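Local coordinates for protein nitroalkane oxidase (Podospora anserina, PDB 3MKH) that oxidises primary and secondary nitroalkanes to aldehydes or ketones with its FAD cofactor, consuming oxygen and releasing nitrite and hydrogen peroxide, at residues F151-R156 with W162-E167; A185-R190 with V243-V248; A287-A292 with S318-Q323. All blocks are in the same frame, centred on the assembly; numbering follows the deposited sequence.

Contact 1: F151-R156 with W162-E167; sequences FQTTAR and WVINGE. With SO4 (sulfate ion), chain G.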
loop_
_atom_site.group_PDB
_atom_site.type_symbol
_atom_site.label_atom_id
_atom_site.label_comp_id
_atom_site.label_asym_id
_atom_site.label_seq_id
_atom_site.Cartn_x
_atom_site.Cartn_y
_atom_site.Cartn_z
ATOM N N PHE A 151 -26.355 22.732 8.960
ATOM C CA PHE A 151 -26.460 22.233 10.335
ATOM C C PHE A 151 -27.914 22.013 10.746
ATOM O O PHE A 151 -28.777 22.823 10.441
ATOM C CB PHE A 151 -25.840 23.227 11.321
ATOM C CG PHE A 151 -24.339 23.196 11.364
ATOM C CD1 PHE A 151 -23.669 22.092 11.881
ATOM C CD2 PHE A 151 -23.600 24.284 10.913
ATOM C CE1 PHE A 151 -22.282 22.076 11.925
ATOM C CE2 PHE A 151 -22.237 24.283 10.962
ATOM C CZ PHE A 151 -21.565 23.172 11.467
ATOM N N GLN A 152 -28.182 20.926 11.453
ATOM C CA GLN A 152 -29.520 20.690 11.960
ATOM C C GLN A 152 -29.742 21.541 13.196
ATOM O O GLN A 152 -30.871 21.878 13.525
ATOM C CB GLN A 152 -29.730 19.208 12.287
ATOM C CG GLN A 152 -31.167 18.843 12.727
ATOM C CD GLN A 152 -31.411 18.952 14.242
ATOM O OE1 GLN A 152 -30.488 18.826 15.046
ATOM N NE2 GLN A 152 -32.673 19.165 14.628
ATOM N N THR A 153 -28.663 21.882 13.893
ATOM C CA THR A 153 -28.778 22.689 15.097
ATOM C C THR A 153 -28.878 24.169 14.704
ATOM O O THR A 153 -28.034 24.695 13.973
ATOM C CB THR A 153 -27.590 22.462 16.069
ATOM O OG1 THR A 153 -27.565 21.085 16.486
ATOM C CG2 THR A 153 -27.716 23.351 17.301
ATOM N N THR A 154 -29.919 24.831 15.190
ATOM C CA THR A 154 -30.191 26.204 14.793
ATOM C C THR A 154 -30.267 27.107 15.996
ATOM O O THR A 154 -30.470 26.650 17.123
ATOM C CB THR A 154 -31.541 26.327 14.061
ATOM O OG1 THR A 154 -32.580 25.865 14.925
ATOM C CG2 THR A 154 -31.548 25.509 12.795
ATOM N N ALA A 155 -30.095 28.401 15.739
ATOM C CA ALA A 155 -30.258 29.422 16.752
ATOM C C ALA A 155 -31.066 30.573 16.141
ATOM O O ALA A 155 -30.909 30.884 14.966
ATOM C CB ALA A 155 -28.900 29.902 17.263
ATOM N N ARG A 156 -31.955 31.162 16.936
ATOM C CA ARG A 156 -32.786 32.284 16.499
ATOM C C ARG A 156 -32.825 33.339 17.593
ATOM O O ARG A 156 -33.030 33.015 18.769
ATOM C CB ARG A 156 -34.217 31.812 16.227
ATOM C CG ARG A 156 -34.356 30.850 15.071
ATOM C CD ARG A 156 -35.733 30.194 15.079
ATOM N NE ARG A 156 -35.858 29.150 14.059
ATOM C CZ ARG A 156 -35.414 27.901 14.204
ATOM N NH1 ARG A 156 -34.808 27.524 15.327
ATOM N NH2 ARG A 156 -35.570 27.025 13.223
ATOM N N TRP A 162 -30.893 34.485 22.532
ATOM C CA TRP A 162 -30.769 33.513 21.460
ATOM C C TRP A 162 -31.393 32.202 21.908
ATOM O O TRP A 162 -31.230 31.782 23.048
ATOM C CB TRP A 162 -29.297 33.314 21.068
ATOM C CG TRP A 162 -28.781 34.443 20.222
ATOM C CD1 TRP A 162 -28.193 35.602 20.663
ATOM C CD2 TRP A 162 -28.830 34.535 18.797
ATOM N NE1 TRP A 162 -27.871 36.401 19.597
ATOM C CE2 TRP A 162 -28.251 35.773 18.439
ATOM C CE3 TRP A 162 -29.321 33.699 17.785
ATOM C CZ2 TRP A 162 -28.141 36.189 17.113
ATOM C CZ3 TRP A 162 -29.195 34.110 16.463
ATOM C CH2 TRP A 162 -28.614 35.348 16.142
ATOM N N VAL A 163 -32.113 31.555 21.006
ATOM C CA VAL A 163 -32.785 30.316 21.350
ATOM C C VAL A 163 -32.225 29.183 20.501
ATOM O O VAL A 163 -32.248 29.246 19.278
ATOM C CB VAL A 163 -34.306 30.438 21.171
ATOM C CG1 VAL A 163 -34.992 29.138 21.559
ATOM C CG2 VAL A 163 -34.834 31.587 22.023
ATOM N N ILE A 164 -31.721 28.149 21.166
ATOM C CA ILE A 164 -31.009 27.077 20.485
ATOM C C ILE A 164 -31.816 25.783 20.486
ATOM O O ILE A 164 -32.364 25.383 21.512
ATOM C CB ILE A 164 -29.640 26.833 21.156
ATOM C CG1 ILE A 164 -28.759 28.075 21.004
ATOM C CG2 ILE A 164 -28.938 25.642 20.525
ATOM C CD1 ILE A 164 -27.655 28.154 22.025
ATOM N N ASN A 165 -31.880 25.141 19.323
ATOM C CA ASN A 165 -32.520 23.842 19.167
ATOM C C ASN A 165 -31.704 22.947 18.243
ATOM O O ASN A 165 -31.253 23.371 17.171
ATOM C CB ASN A 165 -33.929 23.995 18.579
ATOM C CG ASN A 165 -34.926 24.548 19.572
ATOM O OD1 ASN A 165 -35.332 23.863 20.506
ATOM N ND2 ASN A 165 -35.328 25.800 19.374
ATOM N N GLY A 166 -31.526 21.697 18.643
ATOM C CA GLY A 166 -30.890 20.747 17.756
ATOM C C GLY A 166 -30.315 19.546 18.470
ATOM O O GLY A 166 -30.185 19.535 19.696
ATOM N N GLU A 167 -29.975 18.533 17.683
ATOM C CA GLU A 167 -29.323 17.346 18.184
ATOM C C GLU A 167 -27.863 17.320 17.783
ATOM O O GLU A 167 -27.501 17.686 16.667
ATOM C CB GLU A 167 -30.038 16.092 17.675
ATOM C CG GLU A 167 -31.448 16.012 18.184
ATOM C CD GLU A 167 -32.191 14.764 17.746
ATOM O OE1 GLU A 167 -31.610 13.912 17.028
ATOM O OE2 GLU A 167 -33.371 14.650 18.135
HETATM S S SO4 G . -35.255 26.209 9.614
HETATM O O1 SO4 G . -36.175 25.155 9.193
HETATM O O2 SO4 G . -34.608 25.800 10.860
HETATM O O3 SO4 G . -34.246 26.396 8.575
HETATM O O4 SO4 G . -36.004 27.448 9.844
HETATM O O HOH W 1 -29.075 16.673 14.228
HETATM O O HOH W 2 -33.116 23.122 14.676
HETATM O O HOH W 3 -34.192 27.850 17.858
#
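Q152 OE1 accepts two bonds. One is the backbone N-H of E167, with E167 N to Q152 OE1 at 2.7 Å and an almost straight angle of 176° at the hydrogen. This donor lies in the plane of the amide carbonyl, on a lone pair. The other comes from a water that also donates to E167 O. The glutamine chain is bent at chi2 (-89°), which brings OE1 over G166 and onto the E167 amide. T153 OG1 lies 3.6 Å from G166 CA. That hydroxyl has its polar partner in E136.

Further along, the backbones pair directly. T154 N to N165 O is 2.8 Å, and N165 N returns a bond to T154 O. R156 and V163 exchange a second pair of bonds, with V163 N to R156 O at 2.8 Å. Between them A155 CB meets W162 CE3 at 3.9 Å and I164 CG1 at 4.2 Å. On the other face, the extended R156 chain runs alongside T154, and its NH1 gives T154 OG1 a weak bond. A water links V163 O and N165 ND2 and takes a weak bond from R156 NH1. N165 OD1 accepts the backbone N-H of N247. R156 NH2 lies 2.8 Å from O2 of a sulfate, probably from the crystallisation liquor. The arrangement is an antiparallel beta hairpin, strands 154-158 and 161-168, in the beta domain of the acyl-CoA dehydrogenase fold.

Contact 2: A185-R190 with V243-V248; sequences ACVVCR and VRYTNV. With SO4 (sulfate ion), chain G.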
loop_
_atom_site.group_PDB
_atom_site.type_symbol
_atom_site.label_atom_id
_atom_site.label_comp_id
_atom_site.label_asym_id
_atom_site.label_seq_id
_atom_site.Cartn_x
_atom_site.Cartn_y
_atom_site.Cartn_z
ATOM N N ALA A 185 -20.012 24.587 26.929
ATOM C CA ALA A 185 -20.094 24.007 25.591
ATOM C C ALA A 185 -20.005 25.123 24.554
ATOM O O ALA A 185 -20.710 26.125 24.671
ATOM C CB ALA A 185 -21.413 23.233 25.425
ATOM N N CYS A 186 -19.133 24.963 23.559
ATOM C CA CYS A 186 -19.131 25.864 22.402
ATOM C C CYS A 186 -19.989 25.235 21.307
ATOM O O CYS A 186 -19.551 24.298 20.637
ATOM C CB CYS A 186 -17.712 26.090 21.885
ATOM S SG CYS A 186 -16.693 27.078 23.018
ATOM N N VAL A 187 -21.210 25.742 21.135
ATOM C CA VAL A 187 -22.165 25.092 20.243
ATOM C C VAL A 187 -22.120 25.745 18.881
ATOM O O VAL A 187 -22.404 26.945 18.726
ATOM C CB VAL A 187 -23.591 25.103 20.804
ATOM C CG1 VAL A 187 -24.564 24.368 19.848
ATOM C CG2 VAL A 187 -23.603 24.449 22.174
ATOM N N VAL A 188 -21.723 24.951 17.900
ATOM C CA VAL A 188 -21.681 25.413 16.536
ATOM C C VAL A 188 -23.046 25.179 15.922
ATOM O O VAL A 188 -23.576 24.057 15.923
ATOM C CB VAL A 188 -20.604 24.683 15.736
ATOM C CG1 VAL A 188 -20.495 25.266 14.312
ATOM C CG2 VAL A 188 -19.270 24.798 16.466
ATOM N N CYS A 189 -23.630 26.251 15.408
ATOM C CA CYS A 189 -24.980 26.162 14.891
ATOM C C CYS A 189 -25.200 27.149 13.753
ATOM O O CYS A 189 -24.324 27.973 13.442
ATOM C CB CYS A 189 -25.974 26.416 16.024
ATOM S SG CYS A 189 -25.634 27.928 16.955
ATOM N N ARG A 190 -26.370 27.071 13.123
ATOM C CA ARG A 190 -26.701 28.060 12.106
ATOM C C ARG A 190 -27.835 29.007 12.527
ATOM O O ARG A 190 -28.858 28.588 13.097
ATOM C CB ARG A 190 -26.970 27.404 10.751
ATOM C CG ARG A 190 -28.285 26.725 10.638
ATOM C CD ARG A 190 -28.515 26.193 9.240
ATOM N NE ARG A 190 -29.524 25.146 9.305
ATOM C CZ ARG A 190 -30.828 25.378 9.278
ATOM N NH1 ARG A 190 -31.270 26.623 9.164
ATOM N NH2 ARG A 190 -31.688 24.373 9.362
ATOM N N VAL A 243 -27.230 13.719 21.832
ATOM C CA VAL A 243 -27.925 14.569 22.811
ATOM C C VAL A 243 -28.880 15.512 22.105
ATOM O O VAL A 243 -28.819 15.660 20.883
ATOM C CB VAL A 243 -26.944 15.425 23.642
ATOM C CG1 VAL A 243 -25.947 14.547 24.355
ATOM C CG2 VAL A 243 -26.213 16.463 22.733
ATOM N N ARG A 244 -29.762 16.153 22.868
ATOM C CA ARG A 244 -30.694 17.138 22.305
ATOM C C ARG A 244 -30.779 18.402 23.169
ATOM O O ARG A 244 -30.974 18.336 24.387
ATOM C CB ARG A 244 -32.097 16.538 22.100
ATOM C CG ARG A 244 -33.095 17.511 21.461
ATOM C CD ARG A 244 -34.524 16.928 21.389
ATOM N NE ARG A 244 -34.623 15.778 20.492
ATOM C CZ ARG A 244 -35.273 14.654 20.781
ATOM N NH1 ARG A 244 -35.886 14.514 21.950
ATOM N NH2 ARG A 244 -35.304 13.662 19.902
ATOM N N TYR A 245 -30.587 19.546 22.524
ATOM C CA TYR A 245 -30.840 20.852 23.120
ATOM C C TYR A 245 -32.241 21.289 22.692
ATOM O O TYR A 245 -32.524 21.364 21.497
ATOM C CB TYR A 245 -29.814 21.870 22.606
ATOM C CG TYR A 245 -28.396 21.544 23.021
ATOM C CD1 TYR A 245 -27.563 20.803 22.201
ATOM C CD2 TYR A 245 -27.899 21.967 24.245
ATOM C CE1 TYR A 245 -26.258 20.492 22.594
ATOM C CE2 TYR A 245 -26.605 21.660 24.644
ATOM C CZ TYR A 245 -25.791 20.930 23.813
ATOM O OH TYR A 245 -24.511 20.625 24.224
ATOM N N THR A 246 -33.117 21.567 23.651
ATOM C CA THR A 246 -34.467 22.023 23.316
ATOM C C THR A 246 -34.795 23.381 23.916
ATOM O O THR A 246 -34.770 23.547 25.129
ATOM C CB THR A 246 -35.531 21.031 23.793
ATOM O OG1 THR A 246 -35.264 19.755 23.215
ATOM C CG2 THR A 246 -36.926 21.498 23.357
ATOM N N ASN A 247 -35.131 24.332 23.049
ATOM C CA ASN A 247 -35.407 25.712 23.450
ATOM C C ASN A 247 -34.491 26.240 24.545
ATOM O O ASN A 247 -34.946 26.748 25.576
ATOM C CB ASN A 247 -36.880 25.890 23.818
ATOM C CG ASN A 247 -37.791 25.809 22.602
ATOM O OD1 ASN A 247 -38.892 25.256 22.673
ATOM N ND2 ASN A 247 -37.329 26.344 21.474
ATOM N N VAL A 248 -33.188 26.125 24.304
ATOM C CA VAL A 248 -32.199 26.619 25.238
ATOM C C VAL A 248 -31.974 28.100 24.978
ATOM O O VAL A 248 -31.414 28.477 23.949
ATOM C CB VAL A 248 -30.862 25.873 25.081
ATOM C CG1 VAL A 248 -29.792 26.515 25.976
ATOM C CG2 VAL A 248 -31.034 24.390 25.408
HETATM S S SO4 G . -35.255 26.209 9.614
HETATM O O1 SO4 G . -36.175 25.155 9.193
HETATM O O2 SO4 G . -34.608 25.800 10.860
HETATM O O3 SO4 G . -34.246 26.396 8.575
HETATM O O4 SO4 G . -36.004 27.448 9.844
#
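Y245 reaches across the interior of the beta domain to A185 and V187. The domain is the strand-rich middle part of the acyl-CoA dehydrogenase fold. Strands 184-191 and 242-251 belong to the same curled sheet but are not neighbours in it. The nearest CA atoms, those of V187 and Y245, are 10.1 Å apart, so side chains make the contact.

The van der Waals part is small and buried. A185, V187 and Y245 all point their CB atoms toward the opposite strand. The outer end of the tyrosine does the touching. At its hydroxyl, A185 CB lies 4.2 Å from Y245 OH, and V187 CG2 lies 4.4 Å from the same oxygen. The one apolar pair is V187 CG2 with Y245 CZ, at 4.5 Å, and the methyl meets the ring obliquely. With CG anti to its carbonyl carbon (chi1 -64°), Y245 turns the ring toward A185 and V187. F224 meets that ring edge-to-face, and V133, an FAD-binding residue, touches both A185 and Y245, so the cluster lies close behind a cofactor-binding strand.

The polar groups work at the margins. R244 forms a salt bridge with E167, which links strand 242-251 to its neighbour 161-168. On that same neighbour, I164 faces both N247 and V248, a G1 beta bulge where the chain turns a corner.

R190, at the far end of the 185-190 segment, binds an anion. Its NE bonds to F151 O, which helps hold the guanidinium in place. A sulfate, probably from the crystallisation liquor, sits at the guanidinium edge, near its plane. R190 NH1 donates to sulfate O3 at 3.0 Å with an angle of 154°, while R190 NH2 gives the same oxygen a weak bond at 3.4 Å.

Contact 3: A287-A292 with S318-Q323; sequences AAFDAA and SGVKIQ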
loop_
_atom_site.group_PDB
_atom_site.type_symbol
_atom_site.label_atom_id
_atom_site.label_comp_id
_atom_site.label_asym_id
_atom_site.label_seq_id
_atom_site.Cartn_x
_atom_site.Cartn_y
_atom_site.Cartn_z
ATOM N N ALA A 287 3.819 3.207 21.142
ATOM C CA ALA A 287 3.347 2.142 22.036
ATOM C C ALA A 287 3.321 0.777 21.335
ATOM O O ALA A 287 3.686 -0.228 21.926
ATOM C CB ALA A 287 1.953 2.467 22.615
ATOM N N ALA A 288 2.872 0.747 20.086
ATOM C CA ALA A 288 2.796 -0.513 19.354
ATOM C C ALA A 288 4.200 -1.061 19.100
ATOM O O ALA A 288 4.467 -2.253 19.306
ATOM C CB ALA A 288 2.036 -0.325 18.038
ATOM N N PHE A 289 5.100 -0.183 18.664
ATOM C CA PHE A 289 6.488 -0.587 18.446
ATOM C C PHE A 289 7.111 -1.121 19.740
ATOM O O PHE A 289 7.723 -2.187 19.747
ATOM C CB PHE A 289 7.323 0.577 17.913
ATOM C CG PHE A 289 8.774 0.234 17.744
ATOM C CD1 PHE A 289 9.238 -0.311 16.552
ATOM C CD2 PHE A 289 9.667 0.423 18.784
ATOM C CE1 PHE A 289 10.585 -0.645 16.397
ATOM C CE2 PHE A 289 11.004 0.093 18.646
ATOM C CZ PHE A 289 11.465 -0.443 17.443
ATOM N N ASP A 290 6.962 -0.378 20.831
ATOM C CA ASP A 290 7.520 -0.790 22.119
ATOM C C ASP A 290 6.994 -2.134 22.601
ATOM O O ASP A 290 7.761 -2.956 23.106
ATOM C CB ASP A 290 7.235 0.257 23.193
ATOM C CG ASP A 290 8.113 1.509 23.051
ATOM O OD1 ASP A 290 9.043 1.530 22.217
ATOM O OD2 ASP A 290 7.862 2.476 23.791
ATOM N N ALA A 291 5.685 -2.346 22.477
ATOM C CA ALA A 291 5.086 -3.601 22.933
ATOM C C ALA A 291 5.548 -4.804 22.093
ATOM O O ALA A 291 5.794 -5.887 22.625
ATOM C CB ALA A 291 3.563 -3.492 22.947
ATOM N N ALA A 292 5.679 -4.609 20.789
ATOM C CA ALA A 292 6.173 -5.672 19.903
ATOM C C ALA A 292 7.654 -5.984 20.146
ATOM O O ALA A 292 8.063 -7.155 20.158
ATOM C CB ALA A 292 5.935 -5.304 18.430
ATOM N N SER A 318 10.999 -2.749 11.879
ATOM C CA SER A 318 11.754 -1.593 11.420
ATOM C C SER A 318 10.868 -0.721 10.529
ATOM O O SER A 318 10.977 0.506 10.545
ATOM C CB SER A 318 13.072 -2.004 10.731
ATOM O OG SER A 318 12.833 -2.705 9.529
ATOM N N GLY A 319 9.964 -1.347 9.778
ATOM C CA GLY A 319 8.999 -0.592 8.999
ATOM C C GLY A 319 8.148 0.318 9.882
ATOM O O GLY A 319 7.967 1.494 9.592
ATOM N N VAL A 320 7.629 -0.230 10.976
ATOM C CA VAL A 320 6.902 0.586 11.934
ATOM C C VAL A 320 7.782 1.700 12.518
ATOM O O VAL A 320 7.338 2.830 12.641
ATOM C CB VAL A 320 6.316 -0.262 13.083
ATOM C CG1 VAL A 320 5.730 0.653 14.155
ATOM C CG2 VAL A 320 5.252 -1.241 12.546
ATOM N N LYS A 321 9.023 1.379 12.889
ATOM C CA LYS A 321 9.931 2.401 13.438
ATOM C C LYS A 321 10.148 3.552 12.444
ATOM O O LYS A 321 10.113 4.734 12.798
ATOM C CB LYS A 321 11.273 1.770 13.827
ATOM C CG LYS A 321 12.220 2.696 14.612
ATOM C CD LYS A 321 11.585 3.187 15.889
ATOM C CE LYS A 321 12.637 3.559 16.926
ATOM N NZ LYS A 321 13.520 4.681 16.480
ATOM N N ILE A 322 10.373 3.208 11.185
ATOM C CA ILE A 322 10.593 4.234 10.174
ATOM C C ILE A 322 9.388 5.165 10.052
ATOM O O ILE A 322 9.521 6.394 10.055
ATOM C CB ILE A 322 10.913 3.596 8.816
ATOM C CG1 ILE A 322 12.330 2.990 8.854
ATOM C CG2 ILE A 322 10.778 4.635 7.708
ATOM C CD1 ILE A 322 12.544 1.811 7.915
ATOM N N GLN A 323 8.201 4.580 9.943
ATOM C CA GLN A 323 6.980 5.374 9.808
ATOM C C GLN A 323 6.762 6.288 11.008
ATOM O O GLN A 323 6.295 7.433 10.856
ATOM C CB GLN A 323 5.774 4.454 9.595
ATOM C CG GLN A 323 5.812 3.691 8.248
ATOM C CD GLN A 323 5.626 4.621 7.059
ATOM O OE1 GLN A 323 4.772 5.513 7.080
ATOM N NE2 GLN A 323 6.421 4.412 6.014
#
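The C-terminal helical domain of the acyl-CoA dehydrogenase fold brings helices 262-298 and 311-340 side by side here. F289 of the first helix reaches V320 and K321 of the second. F289 and V320 have the nearest CA atoms, 6.6 Å apart.

The aliphatic chain of K321 covers one face of the F289 ring. K321 CD stands 4.0 Å from the ring centroid and only 12° off the ring normal, which makes a CH-pi contact. K321 CB packs closer, at 3.6 Å from F289 CE1. The bend of the lysine chain at chi2 (58°) lays CD over the ring, and the bend at chi4 turns the amine away. K321 NZ is 6.0 Å from the F289 centroid, so any cation-pi attraction to this ring is weak at most. The charge is met elsewhere. NZ forms salt bridges with E325 of the same helix and with E350 of a second subunit, where A421 O also accepts a bond from it and W422 makes a cation-pi contact with the lysine.

V320 meets the phenylalanine nearer its backbone. V320 CG1 is near the plane of the ring, at the edge, and lies 4.1 Å from F289 CB. With F289 CG anti to the backbone N, the ring projects from its helix toward 311-340.

W422 of the second subunit also meets the F289 ring, with the planes at about 70°, and its NE1 donates to D290 OD1, while Y419 of that subunit packs on F289 and K321. Within the chain, V320 rests on A366 and D369 of helix 345-374, L317 adds to the cover of F289, and helix 385-392 lies against A287 and A291.

In the fold
Contact 1 comes first along the chain and closes a five-residue connection, mostly strand, at the hairpin end between 151-156 and 162-167. Contact 2 opens only after that and closes a longer loop of 52 residues, which includes strands 206-212 and 224-228. Contact 3 follows in the helical domain, closing a 25-residue connection made of the ends of helices 262-298 and 311-340 and the loop between them. The three are in series. Contacts 1 and 2 share one sheet: strand 154-158 runs beside 184-191, and 161-168 beside 242-251. Their centres are about 6 Å apart, and both reach the same sulfate. Contact 3 lies on the opposite side of the chain's centre, about 45 Å from contact 1 and about 42 Å from contact 2, centre to centre.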